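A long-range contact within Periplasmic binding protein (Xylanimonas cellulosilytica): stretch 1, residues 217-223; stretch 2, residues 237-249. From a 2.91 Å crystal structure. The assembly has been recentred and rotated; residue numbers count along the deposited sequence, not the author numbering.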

# COMPACT_ATOMS: atom_id res chain seq x y z
N GLY A 217 13.31 -8.64 1.37
CA GLY A 217 14.72 -8.95 1.38
C GLY A 217 15.38 -9.34 0.07
O GLY A 217 16.48 -9.89 0.08
N VAL A 218 14.73 -9.06 -1.05
CA VAL A 218 15.37 -9.22 -2.34
C VAL A 218 16.63 -8.34 -2.39
O VAL A 218 16.56 -7.14 -2.11
N GLN A 219 17.77 -8.93 -2.73
CA GLN A 219 19.00 -8.16 -2.94
C GLN A 219 18.95 -7.35 -4.24
O GLN A 219 18.74 -7.91 -5.31
N PRO A 220 19.14 -6.03 -4.16
CA PRO A 220 19.04 -5.19 -5.36
C PRO A 220 20.14 -5.48 -6.37
O PRO A 220 21.29 -5.72 -5.99
N VAL A 221 19.80 -5.42 -7.64
CA VAL A 221 20.76 -5.64 -8.73
C VAL A 221 21.94 -4.66 -8.70
O VAL A 221 23.02 -4.97 -9.16
N LEU A 222 21.70 -3.47 -8.14
CA LEU A 222 22.72 -2.45 -7.98
C LEU A 222 22.66 -1.95 -6.53
O LEU A 222 21.57 -1.80 -5.96
N GLU A 223 23.83 -1.71 -5.94
CA GLU A 223 23.90 -1.27 -4.54
C GLU A 223 23.30 0.12 -4.38
O GLU A 223 22.87 0.49 -3.28
N GLU A 237 17.06 -1.86 -22.44
CA GLU A 237 18.49 -2.11 -22.43
C GLU A 237 19.10 -2.07 -21.01
O GLU A 237 20.10 -2.73 -20.74
N PHE A 238 18.49 -1.29 -20.12
CA PHE A 238 18.89 -1.24 -18.72
C PHE A 238 18.76 -2.63 -18.10
O PHE A 238 19.64 -3.07 -17.37
N LEU A 239 17.64 -3.30 -18.38
CA LEU A 239 17.41 -4.63 -17.82
C LEU A 239 18.51 -5.55 -18.29
O LEU A 239 19.12 -6.26 -17.49
N LEU A 240 18.77 -5.52 -19.59
CA LEU A 240 19.75 -6.39 -20.22
C LEU A 240 21.16 -6.12 -19.73
O LEU A 240 21.94 -7.05 -19.53
N GLU A 241 21.50 -4.85 -19.54
CA GLU A 241 22.81 -4.46 -19.04
C GLU A 241 23.12 -5.04 -17.68
O GLU A 241 24.09 -5.79 -17.53
N HIS A 242 22.28 -4.71 -16.70
CA HIS A 242 22.47 -5.09 -15.30
C HIS A 242 21.94 -6.48 -15.01
O HIS A 242 22.29 -7.09 -14.00
N ASP A 243 21.08 -6.96 -15.92
CA ASP A 243 20.58 -8.33 -15.92
C ASP A 243 20.35 -8.96 -14.55
O ASP A 243 21.16 -9.77 -14.09
N PRO A 244 19.25 -8.59 -13.89
CA PRO A 244 18.90 -9.15 -12.59
C PRO A 244 18.43 -10.58 -12.76
O PRO A 244 17.84 -10.91 -13.80
N GLN A 245 18.71 -11.42 -11.76
CA GLN A 245 18.29 -12.81 -11.76
C GLN A 245 16.77 -12.94 -11.67
O GLN A 245 16.18 -13.81 -12.31
N TRP A 246 16.14 -12.10 -10.86
CA TRP A 246 14.70 -12.10 -10.72
C TRP A 246 14.18 -10.71 -11.04
O TRP A 246 14.78 -9.71 -10.60
N LEU A 247 13.09 -10.65 -11.80
CA LEU A 247 12.45 -9.37 -12.14
C LEU A 247 11.05 -9.37 -11.55
O LEU A 247 10.24 -10.23 -11.88
N TRP A 248 10.79 -8.39 -10.67
CA TRP A 248 9.50 -8.27 -9.99
C TRP A 248 8.70 -7.11 -10.55
O TRP A 248 9.10 -5.96 -10.41
N VAL A 249 7.55 -7.40 -11.15
CA VAL A 249 6.83 -6.42 -11.94
C VAL A 249 5.49 -5.99 -11.34
O VAL A 249 4.66 -6.83 -11.00

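A contact between distant segments can rest on van der Waals packing of a few aliphatic side chains against rings and backbone, and this one buries 318 Å² without a single hydrogen bond across it. At its centre Val221, chi1 p, points toward the second stretch where helix gives way to loop. Its CG2 lies 3.8 Å from CB of Pro244, whose own CA-to-CB bond runs sideways, and 3.3 Å from the backbone O of His242, so one methyl packs against both the proline and the end of the helix.

Beside it, Leu222 adopts the m,t rotamer and reaches two aromatic rings. Its CD1 sits 3.7 Å from the centroid of the His242 ring, only 5° off the normal, a CH-pi contact over the ring face; His242, chi1 m, points toward the first stretch. Leu222 CD1 also lies 4.0 Å from Phe238 CZ, a t rotamer that leaves its backbone sideways yet brings the ring end nearer.

In a separate, buried patch, Val218 (t) meets Trp248 (m), each pointing toward the other stretch. Val218 CG2 approaches Trp248 CE2 at 3.9 Å and NE1 at 3.6 Å, the latter without hydrogen bonding, since a methyl offers no acceptor. At the polar margin, Asp243 points away, its carboxylate oxygens hydrogen-bonded elsewhere in the structure, while Gln219 and Glu241 remain exposed and out of reach.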

# COMPACT_ATOMS: atom_id res chain seq x y z
CB VAL A 218 14.41 -8.78 -3.46
CG1 VAL A 218 15.11 -8.78 -4.80
CG2 VAL A 218 13.18 -9.67 -3.50
CB GLN A 219 20.20 -9.10 -2.97
CG GLN A 219 21.55 -8.44 -3.30
CD GLN A 219 22.75 -9.36 -2.99
OE1 GLN A 219 22.68 -10.22 -2.11
NE2 GLN A 219 23.84 -9.17 -3.73
CB PRO A 220 19.22 -3.76 -4.82
CG PRO A 220 19.13 -3.86 -3.35
CD PRO A 220 19.52 -5.25 -2.97
CB VAL A 221 20.06 -5.63 -10.09
CG1 VAL A 221 19.79 -4.21 -10.51
CG2 VAL A 221 20.88 -6.36 -11.13
CB LEU A 222 22.45 -1.29 -8.93
CG LEU A 222 22.53 -1.61 -10.42
CD1 LEU A 222 22.09 -0.45 -11.30
CD2 LEU A 222 23.95 -2.01 -10.74
CB GLU A 223 25.33 -1.31 -4.00
CG GLU A 223 26.33 -0.54 -4.84
CD GLU A 223 27.75 -0.62 -4.31
OE1 GLU A 223 28.68 -0.13 -5.00
OE2 GLU A 223 27.94 -1.16 -3.19
CB GLU A 237 19.21 -1.13 -23.35
CG GLU A 237 18.92 -1.34 -24.83
CD GLU A 237 17.74 -0.52 -25.31
OE1 GLU A 237 17.60 -0.34 -26.55
OE2 GLU A 237 16.95 -0.06 -24.46
CB PHE A 238 18.02 -0.22 -17.96
CG PHE A 238 18.40 -0.03 -16.50
CD1 PHE A 238 17.93 -0.90 -15.52
CD2 PHE A 238 19.21 1.04 -16.12
CE1 PHE A 238 18.28 -0.72 -14.18
CE2 PHE A 238 19.55 1.22 -14.78
CZ PHE A 238 19.08 0.34 -13.81
CB LEU A 239 16.06 -5.19 -18.25
CG LEU A 239 14.87 -4.42 -17.72
CD1 LEU A 239 13.59 -5.05 -18.20
CD2 LEU A 239 14.93 -4.39 -16.22
CB LEU A 240 19.71 -6.22 -21.73
CG LEU A 240 20.47 -7.32 -22.44
CD1 LEU A 240 19.88 -8.66 -22.06
CD2 LEU A 240 20.36 -7.10 -23.90
CB GLU A 241 22.94 -2.93 -18.99
CG GLU A 241 24.08 -2.42 -18.11
CD GLU A 241 24.46 -0.99 -18.42
OE1 GLU A 241 23.61 -0.23 -18.93
OE2 GLU A 241 25.63 -0.61 -18.16
CB HIS A 242 21.81 -4.06 -14.39
CG HIS A 242 22.34 -2.68 -14.58
ND1 HIS A 242 23.65 -2.35 -14.34
CD2 HIS A 242 21.74 -1.55 -15.03
CE1 HIS A 242 23.85 -1.08 -14.62
NE2 HIS A 242 22.70 -0.57 -15.04
CB ASP A 243 21.48 -9.22 -16.79
CG ASP A 243 20.89 -10.60 -17.01
OD1 ASP A 243 21.68 -11.57 -17.01
OD2 ASP A 243 19.65 -10.71 -17.16
CB PRO A 244 17.74 -8.27 -12.13
CG PRO A 244 17.15 -7.73 -13.36
CD PRO A 244 18.25 -7.62 -14.37
CB GLN A 245 18.95 -13.55 -10.60
CG GLN A 245 18.68 -15.04 -10.61
CD GLN A 245 19.45 -15.74 -11.71
OE1 GLN A 245 20.53 -15.29 -12.07
NE2 GLN A 245 18.89 -16.82 -12.25
CB TRP A 246 14.34 -12.44 -9.29
CG TRP A 246 14.82 -13.76 -8.85
CD1 TRP A 246 15.97 -14.03 -8.18
CD2 TRP A 246 14.16 -15.00 -9.06
NE1 TRP A 246 16.07 -15.38 -7.95
CE2 TRP A 246 14.97 -16.00 -8.48
CE3 TRP A 246 12.97 -15.38 -9.67
CZ2 TRP A 246 14.62 -17.35 -8.50
CZ3 TRP A 246 12.63 -16.72 -9.70
CH2 TRP A 246 13.45 -17.69 -9.12
CB LEU A 247 12.39 -9.19 -13.66
CG LEU A 247 11.84 -7.89 -14.25
CD1 LEU A 247 12.81 -6.75 -14.06
CD2 LEU A 247 11.53 -8.07 -15.72
CB TRP A 248 9.72 -8.01 -8.50
CG TRP A 248 10.46 -9.08 -7.76
CD1 TRP A 248 11.81 -9.19 -7.63
CD2 TRP A 248 9.89 -10.18 -7.04
NE1 TRP A 248 12.12 -10.30 -6.87
CE2 TRP A 248 10.96 -10.91 -6.49
CE3 TRP A 248 8.59 -10.61 -6.80
CZ2 TRP A 248 10.77 -12.05 -5.72
CZ3 TRP A 248 8.40 -11.73 -6.03
CH2 TRP A 248 9.48 -12.44 -5.50
CB VAL A 249 6.53 -6.98 -13.33
CG1 VAL A 249 5.91 -5.92 -14.21
CG2 VAL A 249 7.80 -7.52 -13.95